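Local coordinates for protein putative metal-sulfur cluster biosynthesis proteins YuaD (Bacillus subtilis, PDB 1ORU) that is of unestablished function but, as a MOSC-domain protein, may bind molybdenum and pyridoxal phosphate, at residues A[13-17]-A[27-31]; A[21-25]-A[134-138]; A[71-76]-A[104-108]; A[128-132]-A[157-161]. All blocks are in the same frame, centred on the assembly; numbering follows the deposited sequence. Where two conformers were deposited one is given.

Contact 1: A[13-17]-A[27-31]; sequences EGLYI and QMDKL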
loop_
_atom_site.group_PDB
_atom_site.type_symbol
_atom_site.label_atom_id
_atom_site.label_comp_id
_atom_site.label_asym_id
_atom_site.label_seq_id
_atom_site.Cartn_x
_atom_site.Cartn_y
_atom_site.Cartn_z
ATOM N N GLU A 13 -2.419 22.658 5.224
ATOM C CA GLU A 13 -2.116 24.074 4.996
ATOM C C GLU A 13 -2.354 24.494 3.557
ATOM O O GLU A 13 -2.799 25.613 3.298
ATOM C CB GLU A 13 -0.658 24.390 5.348
ATOM C CG GLU A 13 -0.305 24.295 6.814
ATOM C CD GLU A 13 -0.890 25.429 7.649
ATOM O OE1 GLU A 13 -1.509 26.356 7.079
ATOM O OE2 GLU A 13 -0.719 25.393 8.884
ATOM N N GLY A 14 -2.046 23.599 2.622
ATOM C CA GLY A 14 -2.227 23.921 1.221
ATOM C C GLY A 14 -2.599 22.737 0.355
ATOM O O GLY A 14 -2.244 21.596 0.659
ATOM N N LEU A 15 -3.332 23.016 -0.719
ATOM C CA LEU A 15 -3.762 21.999 -1.674
ATOM C C LEU A 15 -3.266 22.476 -3.037
ATOM O O LEU A 15 -3.301 23.679 -3.325
ATOM C CB LEU A 15 -5.286 21.883 -1.679
ATOM C CG LEU A 15 -5.945 21.557 -0.338
ATOM C CD1 LEU A 15 -7.458 21.538 -0.522
ATOM C CD2 LEU A 15 -5.441 20.208 0.193
ATOM N N TYR A 16 -2.810 21.549 -3.877
ATOM C CA TYR A 16 -2.270 21.923 -5.184
ATOM C C TYR A 16 -2.563 20.873 -6.250
ATOM O O TYR A 16 -2.697 19.685 -5.952
ATOM C CB TYR A 16 -0.752 22.090 -5.088
ATOM C CG TYR A 16 -0.262 22.777 -3.835
ATOM C CD1 TYR A 16 0.081 24.127 -3.842
ATOM C CD2 TYR A 16 -0.119 22.064 -2.645
ATOM C CE1 TYR A 16 0.559 24.748 -2.688
ATOM C CE2 TYR A 16 0.355 22.674 -1.490
ATOM C CZ TYR A 16 0.694 24.012 -1.515
ATOM O OH TYR A 16 1.171 24.610 -0.372
ATOM N N ILE A 17 -2.631 21.310 -7.503
ATOM C CA ILE A 17 -2.896 20.389 -8.596
ATOM C C ILE A 17 -1.916 20.597 -9.746
ATOM O O ILE A 17 -1.440 21.712 -9.973
ATOM C CB ILE A 17 -4.328 20.569 -9.143
ATOM C CG1 ILE A 17 -4.668 19.429 -10.105
ATOM C CG2 ILE A 17 -4.444 21.908 -9.864
ATOM C CD1 ILE A 17 -6.096 19.465 -10.619
ATOM N N GLN A 27 -1.446 26.096 -6.449
ATOM C CA GLN A 27 -2.375 26.112 -5.333
ATOM C C GLN A 27 -3.840 26.304 -5.711
ATOM O O GLN A 27 -4.178 27.087 -6.607
ATOM C CB GLN A 27 -1.938 27.165 -4.310
ATOM C CG GLN A 27 -2.657 27.054 -2.975
ATOM C CD GLN A 27 -1.964 27.825 -1.865
ATOM O OE1 GLN A 27 -1.116 28.685 -2.123
ATOM N NE2 GLN A 27 -2.329 27.528 -0.624
HETATM N N MSE A 28 -4.696 25.560 -5.017
HETATM C CA MSE A 28 -6.137 25.586 -5.223
HETATM C C MSE A 28 -6.809 25.755 -3.868
HETATM O O MSE A 28 -6.239 25.396 -2.835
HETATM C CB MSE A 28 -6.611 24.257 -5.824
HETATM C CG MSE A 28 -6.016 23.898 -7.168
HETATM SE SE MSE A 28 -6.658 25.051 -8.576
HETATM C CE MSE A 28 -8.435 24.320 -8.783
ATOM N N ASP A 29 -8.025 26.290 -3.874
ATOM C CA ASP A 29 -8.764 26.483 -2.635
ATOM C C ASP A 29 -9.452 25.173 -2.268
ATOM O O ASP A 29 -9.781 24.933 -1.108
ATOM C CB ASP A 29 -9.818 27.577 -2.809
ATOM C CG ASP A 29 -10.950 27.153 -3.725
ATOM O OD1 ASP A 29 -10.674 26.759 -4.878
ATOM O OD2 ASP A 29 -12.120 27.216 -3.293
ATOM N N LYS A 30 -9.659 24.326 -3.270
ATOM C CA LYS A 30 -10.332 23.047 -3.069
ATOM C C LYS A 30 -9.840 21.999 -4.059
ATOM O O LYS A 30 -9.380 22.333 -5.150
ATOM C CB LYS A 30 -11.847 23.234 -3.248
ATOM C CG LYS A 30 -12.620 21.943 -3.505
ATOM C CD LYS A 30 -13.983 22.196 -4.140
ATOM C CE LYS A 30 -14.695 20.880 -4.430
ATOM N NZ LYS A 30 -16.019 21.075 -5.079
ATOM N N LEU A 31 -9.945 20.732 -3.669
ATOM C CA LEU A 31 -9.556 19.615 -4.526
ATOM C C LEU A 31 -10.569 18.499 -4.340
ATOM O O LEU A 31 -11.124 18.326 -3.253
ATOM C CB LEU A 31 -8.178 19.064 -4.150
ATOM C CG LEU A 31 -6.908 19.865 -4.434
ATOM C CD1 LEU A 31 -5.698 19.076 -3.945
ATOM C CD2 LEU A 31 -6.796 20.138 -5.929
HETATM O O HOH W 1 -4.643 25.606 -0.786
#

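Contact 2: A[21-25]-A[134-138]; sequences KSFVT and QPGEV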
loop_
_atom_site.group_PDB
_atom_site.type_symbol
_atom_site.label_atom_id
_atom_site.label_comp_id
_atom_site.label_asym_id
_atom_site.label_seq_id
_atom_site.Cartn_x
_atom_site.Cartn_y
_atom_site.Cartn_z
ATOM N N LYS A 21 1.367 19.232 -18.077
ATOM C CA LYS A 21 2.410 18.213 -18.111
ATOM C C LYS A 21 3.501 18.482 -17.075
ATOM O O LYS A 21 4.269 17.588 -16.734
ATOM C CB LYS A 21 3.036 18.145 -19.509
ATOM C CG LYS A 21 2.116 17.607 -20.600
ATOM C CD LYS A 21 0.863 18.461 -20.789
ATOM C CE LYS A 21 1.202 19.890 -21.195
ATOM N NZ LYS A 21 -0.026 20.714 -21.397
ATOM N N SER A 22 3.571 19.714 -16.581
ATOM C CA SER A 22 4.570 20.087 -15.580
ATOM C C SER A 22 4.235 19.461 -14.233
ATOM O O SER A 22 3.068 19.400 -13.860
ATOM C CB SER A 22 4.610 21.604 -15.418
ATOM O OG SER A 22 5.389 21.973 -14.295
ATOM N N PHE A 23 5.242 19.004 -13.495
ATOM C CA PHE A 23 4.948 18.411 -12.200
ATOM C C PHE A 23 4.899 19.457 -11.095
ATOM O O PHE A 23 4.535 19.150 -9.963
ATOM C CB PHE A 23 5.936 17.283 -11.855
ATOM C CG PHE A 23 7.331 17.740 -11.542
ATOM C CD1 PHE A 23 7.605 18.471 -10.390
ATOM C CD2 PHE A 23 8.388 17.389 -12.379
ATOM C CE1 PHE A 23 8.910 18.841 -10.071
ATOM C CE2 PHE A 23 9.697 17.753 -12.070
ATOM C CZ PHE A 23 9.958 18.481 -10.913
ATOM N N VAL A 24 5.265 20.695 -11.421
ATOM C CA VAL A 24 5.198 21.770 -10.438
ATOM C C VAL A 24 3.715 22.112 -10.351
ATOM O O VAL A 24 3.093 22.524 -11.332
ATOM C CB VAL A 24 6.021 22.998 -10.881
ATOM C CG1 VAL A 24 5.759 24.173 -9.954
ATOM C CG2 VAL A 24 7.499 22.643 -10.863
ATOM N N THR A 25 3.150 21.911 -9.168
ATOM C CA THR A 25 1.731 22.133 -8.944
ATOM C C THR A 25 1.358 23.583 -8.660
ATOM O O THR A 25 2.230 24.416 -8.393
ATOM C CB THR A 25 1.256 21.243 -7.783
ATOM O OG1 THR A 25 2.064 21.495 -6.625
ATOM C CG2 THR A 25 1.401 19.775 -8.161
ATOM N N GLN A 134 14.853 15.603 -10.493
ATOM C CA GLN A 134 13.982 16.618 -11.085
ATOM C C GLN A 134 13.620 17.783 -10.161
ATOM O O GLN A 134 13.890 18.940 -10.488
ATOM C CB GLN A 134 12.708 15.968 -11.635
ATOM C CG GLN A 134 12.966 14.932 -12.720
ATOM C CD GLN A 134 13.704 15.503 -13.919
ATOM O OE1 GLN A 134 14.810 16.027 -13.791
ATOM N NE2 GLN A 134 13.092 15.401 -15.093
ATOM N N PRO A 135 12.998 17.503 -9.001
ATOM C CA PRO A 135 12.641 18.604 -8.095
ATOM C C PRO A 135 13.881 19.388 -7.680
ATOM O O PRO A 135 13.820 20.596 -7.455
ATOM C CB PRO A 135 11.990 17.887 -6.913
ATOM C CG PRO A 135 11.391 16.668 -7.554
ATOM C CD PRO A 135 12.502 16.217 -8.478
ATOM N N GLY A 136 15.008 18.686 -7.578
ATOM C CA GLY A 136 16.248 19.341 -7.199
ATOM C C GLY A 136 16.652 20.370 -8.239
ATOM O O GLY A 136 17.139 21.451 -7.905
ATOM N N GLU A 137 16.438 20.036 -9.507
ATOM C CA GLU A 137 16.779 20.936 -10.600
ATOM C C GLU A 137 15.829 22.132 -10.607
ATOM O O GLU A 137 16.197 23.226 -11.031
ATOM C CB GLU A 137 16.727 20.173 -11.923
ATOM C CG GLU A 137 17.660 18.974 -11.914
ATOM C CD GLU A 137 17.672 18.212 -13.215
ATOM O OE1 GLU A 137 16.599 17.737 -13.642
ATOM O OE2 GLU A 137 18.763 18.083 -13.809
ATOM N N VAL A 138 14.608 21.915 -10.126
ATOM C CA VAL A 138 13.621 22.986 -10.037
ATOM C C VAL A 138 14.079 23.950 -8.944
ATOM O O VAL A 138 14.085 25.169 -9.131
ATOM C CB VAL A 138 12.223 22.435 -9.669
ATOM C CG1 VAL A 138 11.259 23.588 -9.387
ATOM C CG2 VAL A 138 11.694 21.575 -10.806
#

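Contact 3: A[71-76]-A[104-108]; sequences IVSIEE and PDLTS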
loop_
_atom_site.group_PDB
_atom_site.type_symbol
_atom_site.label_atom_id
_atom_site.label_comp_id
_atom_site.label_asym_id
_atom_site.label_seq_id
_atom_site.Cartn_x
_atom_site.Cartn_y
_atom_site.Cartn_z
ATOM N N ILE A 71 2.108 14.017 -0.615
ATOM C CA ILE A 71 1.997 14.879 0.560
ATOM C C ILE A 71 3.353 15.239 1.173
ATOM O O ILE A 71 4.247 14.397 1.266
ATOM C CB ILE A 71 1.168 14.210 1.685
ATOM C CG1 ILE A 71 -0.175 13.721 1.140
ATOM C CG2 ILE A 71 0.954 15.199 2.827
ATOM C CD1 ILE A 71 -1.045 13.058 2.198
ATOM N N VAL A 72 3.495 16.497 1.583
ATOM C CA VAL A 72 4.714 16.963 2.243
ATOM C C VAL A 72 4.273 17.775 3.456
ATOM O O VAL A 72 3.150 18.276 3.497
ATOM C CB VAL A 72 5.586 17.882 1.333
ATOM C CG1 VAL A 72 6.012 17.130 0.089
ATOM C CG2 VAL A 72 4.829 19.154 0.963
ATOM N N SER A 73 5.138 17.899 4.451
ATOM C CA SER A 73 4.779 18.687 5.612
ATOM C C SER A 73 5.607 19.966 5.573
ATOM O O SER A 73 6.758 19.960 5.122
ATOM C CB SER A 73 5.042 17.913 6.905
ATOM O OG SER A 73 6.358 18.108 7.378
ATOM N N ILE A 74 5.006 21.061 6.019
ATOM C CA ILE A 74 5.691 22.350 6.047
ATOM C C ILE A 74 6.962 22.223 6.883
ATOM O O ILE A 74 8.015 22.755 6.515
ATOM C CB ILE A 74 4.791 23.449 6.670
ATOM C CG1 ILE A 74 3.555 23.681 5.790
ATOM C CG2 ILE A 74 5.593 24.736 6.871
ATOM C CD1 ILE A 74 3.871 24.099 4.366
ATOM N N GLU A 75 6.861 21.516 8.008
ATOM C CA GLU A 75 8.005 21.333 8.891
ATOM C C GLU A 75 9.185 20.653 8.194
ATOM O O GLU A 75 10.323 21.113 8.309
ATOM C CB GLU A 75 7.619 20.517 10.127
ATOM C CG GLU A 75 6.633 21.181 11.076
ATOM C CD GLU A 75 5.185 20.965 10.672
ATOM O OE1 GLU A 75 4.910 19.992 9.938
ATOM O OE2 GLU A 75 4.318 21.756 11.104
ATOM N N GLU A 76 8.925 19.560 7.478
ATOM C CA GLU A 76 10.005 18.860 6.788
ATOM C C GLU A 76 10.566 19.680 5.620
ATOM O O GLU A 76 11.767 19.632 5.343
ATOM C CB GLU A 76 9.539 17.469 6.317
ATOM C CG GLU A 76 9.186 16.528 7.481
ATOM C CD GLU A 76 8.969 15.079 7.059
ATOM O OE1 GLU A 76 8.374 14.848 5.985
ATOM O OE2 GLU A 76 9.381 14.166 7.814
ATOM N N PRO A 104 5.837 17.080 11.807
ATOM C CA PRO A 104 7.289 17.188 11.632
ATOM C C PRO A 104 8.003 15.888 11.252
ATOM O O PRO A 104 9.160 15.911 10.819
ATOM C CB PRO A 104 7.760 17.754 12.975
ATOM C CG PRO A 104 6.748 17.233 13.941
ATOM C CD PRO A 104 5.449 17.421 13.185
ATOM N N ASP A 105 7.318 14.760 11.415
ATOM C CA ASP A 105 7.890 13.463 11.067
ATOM C C ASP A 105 6.986 12.714 10.095
ATOM O O ASP A 105 6.901 11.485 10.128
ATOM C CB ASP A 105 8.112 12.619 12.323
ATOM C CG ASP A 105 9.250 13.137 13.178
ATOM O OD1 ASP A 105 10.390 13.215 12.670
ATOM O OD2 ASP A 105 9.007 13.466 14.354
ATOM N N LEU A 106 6.322 13.472 9.228
ATOM C CA LEU A 106 5.411 12.907 8.235
ATOM C C LEU A 106 5.987 11.757 7.428
ATOM O O LEU A 106 5.320 10.744 7.203
ATOM C CB LEU A 106 4.973 13.994 7.252
ATOM C CG LEU A 106 4.192 13.508 6.026
ATOM C CD1 LEU A 106 2.820 13.005 6.457
ATOM C CD2 LEU A 106 4.065 14.649 5.018
ATOM N N THR A 107 7.223 11.917 6.978
ATOM C CA THR A 107 7.855 10.899 6.157
ATOM C C THR A 107 7.906 9.527 6.827
ATOM O O THR A 107 7.959 8.498 6.143
ATOM C CB THR A 107 9.269 11.357 5.736
ATOM O OG1 THR A 107 9.164 12.605 5.034
ATOM C CG2 THR A 107 9.918 10.333 4.817
ATOM N N SER A 108 7.862 9.501 8.155
ATOM C CA SER A 108 7.900 8.231 8.881
ATOM C C SER A 108 6.535 7.559 9.029
ATOM O O SER A 108 6.458 6.436 9.525
ATOM C CB SER A 108 8.504 8.423 10.273
ATOM O OG SER A 108 9.865 8.801 10.186
#

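Contact 4: A[128-132]-A[157-161]; sequences ENDPC and ALGIR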
loop_
_atom_site.group_PDB
_atom_site.type_symbol
_atom_site.label_atom_id
_atom_site.label_comp_id
_atom_site.label_asym_id
_atom_site.label_seq_id
_atom_site.Cartn_x
_atom_site.Cartn_y
_atom_site.Cartn_z
ATOM N N GLU A 128 7.073 6.231 1.966
ATOM C CA GLU A 128 7.974 7.320 1.622
ATOM C C GLU A 128 8.082 7.627 0.144
ATOM O O GLU A 128 8.091 6.733 -0.697
ATOM C CB GLU A 128 9.385 7.027 2.128
ATOM C CG GLU A 128 9.505 6.776 3.610
ATOM C CD GLU A 128 10.951 6.651 4.039
ATOM O OE1 GLU A 128 11.200 6.261 5.200
ATOM O OE2 GLU A 128 11.841 6.944 3.211
ATOM N N ASN A 129 8.190 8.913 -0.158
ATOM C CA ASN A 129 8.358 9.350 -1.530
ATOM C C ASN A 129 9.864 9.572 -1.660
ATOM O O ASN A 129 10.413 10.509 -1.081
ATOM C CB ASN A 129 7.589 10.649 -1.765
ATOM C CG ASN A 129 7.607 11.082 -3.213
ATOM O OD1 ASN A 129 7.913 10.288 -4.108
ATOM N ND2 ASN A 129 7.271 12.344 -3.456
ATOM N N ASP A 130 10.529 8.694 -2.403
ATOM C CA ASP A 130 11.973 8.783 -2.592
ATOM C C ASP A 130 12.337 9.989 -3.453
ATOM O O ASP A 130 11.785 10.174 -4.536
ATOM C CB ASP A 130 12.486 7.495 -3.244
ATOM C CG ASP A 130 13.996 7.412 -3.270
ATOM O OD1 ASP A 130 14.614 7.490 -2.188
ATOM O OD2 ASP A 130 14.564 7.260 -4.372
ATOM N N PRO A 131 13.274 10.825 -2.978
ATOM C CA PRO A 131 13.691 12.013 -3.729
ATOM C C PRO A 131 14.499 11.729 -4.996
ATOM O O PRO A 131 15.451 10.940 -4.985
ATOM C CB PRO A 131 14.485 12.816 -2.698
ATOM C CG PRO A 131 15.066 11.761 -1.818
ATOM C CD PRO A 131 13.929 10.777 -1.657
ATOM N N CYS A 132 14.093 12.372 -6.086
ATOM C CA CYS A 132 14.756 12.227 -7.374
ATOM C C CYS A 132 15.361 13.570 -7.776
ATOM O O CYS A 132 15.096 14.593 -7.146
ATOM C CB CYS A 132 13.758 11.756 -8.434
ATOM S SG CYS A 132 13.064 10.112 -8.119
ATOM N N ALA A 157 17.212 15.589 1.238
ATOM C CA ALA A 157 15.768 15.370 1.304
ATOM C C ALA A 157 15.410 13.938 1.704
ATOM O O ALA A 157 14.280 13.661 2.110
ATOM C CB ALA A 157 15.129 15.716 -0.039
ATOM N N LEU A 158 16.371 13.028 1.585
ATOM C CA LEU A 158 16.132 11.633 1.938
ATOM C C LEU A 158 15.635 11.520 3.376
ATOM O O LEU A 158 16.267 12.029 4.303
ATOM C CB LEU A 158 17.412 10.811 1.773
ATOM C CG LEU A 158 17.264 9.315 2.068
ATOM C CD1 LEU A 158 16.280 8.700 1.085
ATOM C CD2 LEU A 158 18.619 8.632 1.961
ATOM N N GLY A 159 14.493 10.858 3.550
ATOM C CA GLY A 159 13.928 10.680 4.875
ATOM C C GLY A 159 13.019 11.801 5.345
ATOM O O GLY A 159 12.411 11.694 6.410
ATOM N N ILE A 160 12.931 12.879 4.570
ATOM C CA ILE A 160 12.083 14.014 4.923
ATOM C C ILE A 160 11.448 14.630 3.685
ATOM O O ILE A 160 11.161 15.824 3.654
ATOM C CB ILE A 160 12.876 15.131 5.668
ATOM C CG1 ILE A 160 14.074 15.584 4.826
ATOM C CG2 ILE A 160 13.333 14.632 7.028
ATOM C CD1 ILE A 160 14.905 16.696 5.485
ATOM N N ARG A 161 11.212 13.816 2.663
ATOM C CA ARG A 161 10.629 14.339 1.439
ATOM C C ARG A 161 9.127 14.068 1.328
ATOM O O ARG A 161 8.514 14.360 0.304
ATOM C CB ARG A 161 11.372 13.775 0.223
ATOM C CG ARG A 161 11.055 14.485 -1.089
ATOM C CD ARG A 161 10.537 13.499 -2.107
ATOM N NE ARG A 161 10.183 14.110 -3.387
ATOM C CZ ARG A 161 9.137 14.905 -3.593
ATOM N NH1 ARG A 161 8.310 15.216 -2.596
ATOM N NH2 ARG A 161 8.898 15.367 -4.813
HETATM O O HOH W 2 12.668 9.887 2.023
HETATM O O HOH W 3 6.004 13.600 -1.029
HETATM O O HOH W 4 10.362 10.961 1.552
#

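Contact 1: A[13-17]-A[27-31]
Leu-31 presses its CD1 methyl against CB of Leu-15 at 3.6 Å, in the tightly packed part of this contact. Its other methyl, CD2, looks toward CB of Ile-17. Val-173 of strand 171-174 touches both leucines, and Val-98 also packs on Leu-15, so this side is buried. The backbones meet beside it in the hairpin of strands 5-17 and 26-28. Met-28 N gives a nearly straight hydrogen bond to Leu-15 O (2.9 Å, 165°), reaching it from above the carbonyl plane. Gln-27 CA adds a CA-H...O contact to the same oxygen at 3.3 Å. One residue along, Tyr-16 and Gln-27 form an antiparallel non-hydrogen-bonded pair. There the glutamine comes up to the tyrosine ring at a slant, with Tyr-16 CD1 3.7 Å from Gln-27 CB. The glutamine CG points opposite the backbone N (chi1 -167°), and the chain stays extended, which carries the amide along strand 13-17 as far as Gly-14. Ring and amide planes lie 34° apart.

The looser side is wet and more exposed. A water accepts from Leu-15 N and from Gln-27 NE2, and donates to Met-28 O at 2.6 Å. Met-28, a selenomethionine with a bent side chain, is partly exposed and meets Ile-17 mainly through CG, 3.7 Å from Ile-17 CG2. On the far side of strand 5-17, Glu-13 and Gly-14 face Ala-99 as a classic beta bulge. The chemistry implies that these two segments are joined by leucine packing and a single direct hydrogen bond, with a water linking further polar groups of the two strands.

Contact 2: A[21-25]-A[134-138]
Phe-23 has its CG between its own backbone N and carbonyl carbon (chi1 71°), and this throws the ring out of the loop and onto Val-138. In Val-138, CG1 stands opposite the backbone N (chi1 172°), which leaves CG2 to meet the ring. The ring is struck at its outer end. Phe-23 CZ lies 3.5 Å from Val-138 CG2, and the valine and the ring pass one another running opposite ways. Phe-23 CE2 lies equally near, 3.5 Å, to Gln-134 CB. CZ also reaches Pro-135 CG at 4.1 Å, where the proline lies roughly perpendicular to the phenylalanine. The carbonyl O of Gln-134 sits at the ring edge, in its plane.

The contact joins the loop between strands 5-17 and 26-28 to the first half of helix 133-142. Within that helix Gln-134 O also accepts from Val-138 N at 3.1 Å. The loop has its own brace, an ST turn in which Ser-22 OG accepts from Val-24 N (3.1 Å, 151°). No hydrogen bond passes between loop and helix, so the match is one of apolar shape. Val-24 adds a lighter touch, its CG2 4.1 Å from CG1 of Val-138. Behind the contact, Pro-135 leans on Leu-94, Phe-153 and Arg-161. Thr-25, at the end of the loop segment, bonds through OG1 to Ala-96 O.

Contact 3: A[71-76]-A[104-108]
Glu-76 turns its carboxylate onto Thr-107, whose backbone N-H and hydroxyl both grip it. Thr-107 OG1 donates to Glu-76 OE1 at 2.6 Å, and Thr-107 N donates to OE2 at 3.2 Å (162°). A weak branch of the same N-H reaches OE1. Both oxygens are met on their syn side, with the donors 27° out of the carboxylate plane. The chain beyond CG is extended (chi2 -169°), so the acid reaches across to the 3-10 segment 106-108. Thr-107 OG1 also accepts from Gly-162 N, so this hydroxyl is used both ways.

Ser-73 is the N-cap of helix 74-84. Its OG accepts from Glu-76 N at 3.0 Å and donates to Met-103 O. Glu-75 lies beside Pro-104, while its carboxylate takes the N-H groups of Gly-102 and Met-103. Away from the carboxylates the contact is apolar: Leu-106 CD2 packs 3.8 Å from Ile-71 CG2. With an alanine at Glu-76, Thr-107 would probably lose the acceptor for both its N-H and its hydroxyl, and the 3-10 turn would be left less firmly tied. The chemistry implies a helix start tied to the 3-10 segment by one carboxylate, which takes both a hydroxyl and a backbone N-H of Thr-107.

Contact 4: A[128-132]-A[157-161]
A type II beta turn from Ala-157 to Ile-160, closed by Ile-160 N to Ala-157 O at 2.9 Å, sets Ala-157 and Leu-158 against Pro-131. Pro-131 CB meets Ala-157 CB at 4.0 Å, and its CG rests on the backbone of Leu-158. Arg-161 then runs past Asn-129. Its CG is opposite the backbone N (chi1 -167°), and the bend at chi2 brings the guanidinium under the asparagine amide. Asn-129 ND2 sits over the centre of one guanidinium face, 3.2 Å from Arg-161 CZ. Both groups are donors, so they touch without bonding, and their planes are 39° apart. Each finds its partner further out: Arg-161 NH2 bonds Leu-94 O, and Asn-129 OD1 bonds Arg-67.

Waters bridge the two segments. One accepts from Asn-129 ND2 at 3.0 Å and lies within bonding distance of Arg-161 O; another accepts from Gly-159 N and donates to Glu-128 OE2. An alanine in place of Arg-161 would probably leave Leu-94 O without this donor and open a gap beneath the Asn-129 amide. Asn-129 also pairs with Gly-162 through the backbone, so the contact joins two loops at neighbouring ends of antiparallel strands 122-128 and 163-169 in the MOSC domain.

In the fold
Contacts 3 and 4 are buried, contact 1 is partly so, and contact 2 lies at the surface. Contacts 1 and 3 reach the same mixed sheet, at strands 5-17 and 69-73, and touch through Glu-13 and Ile-74. Contacts 3 and 4 are neighbours, with centres about 10 Å apart, and Thr-107 packs on the turn of 157-161. Contact 2 meets contact 4 where Pro-135 lies against Arg-161, and contact 1 where Thr-25 packs on Tyr-16. Their chemistry differs with place. The sheet edge uses backbone pairing and leucines, the helix start direct carboxylate bonds, the paired loops proline packing, an amide over a guanidinium and bridging waters, and the surface loop apolar contact alone.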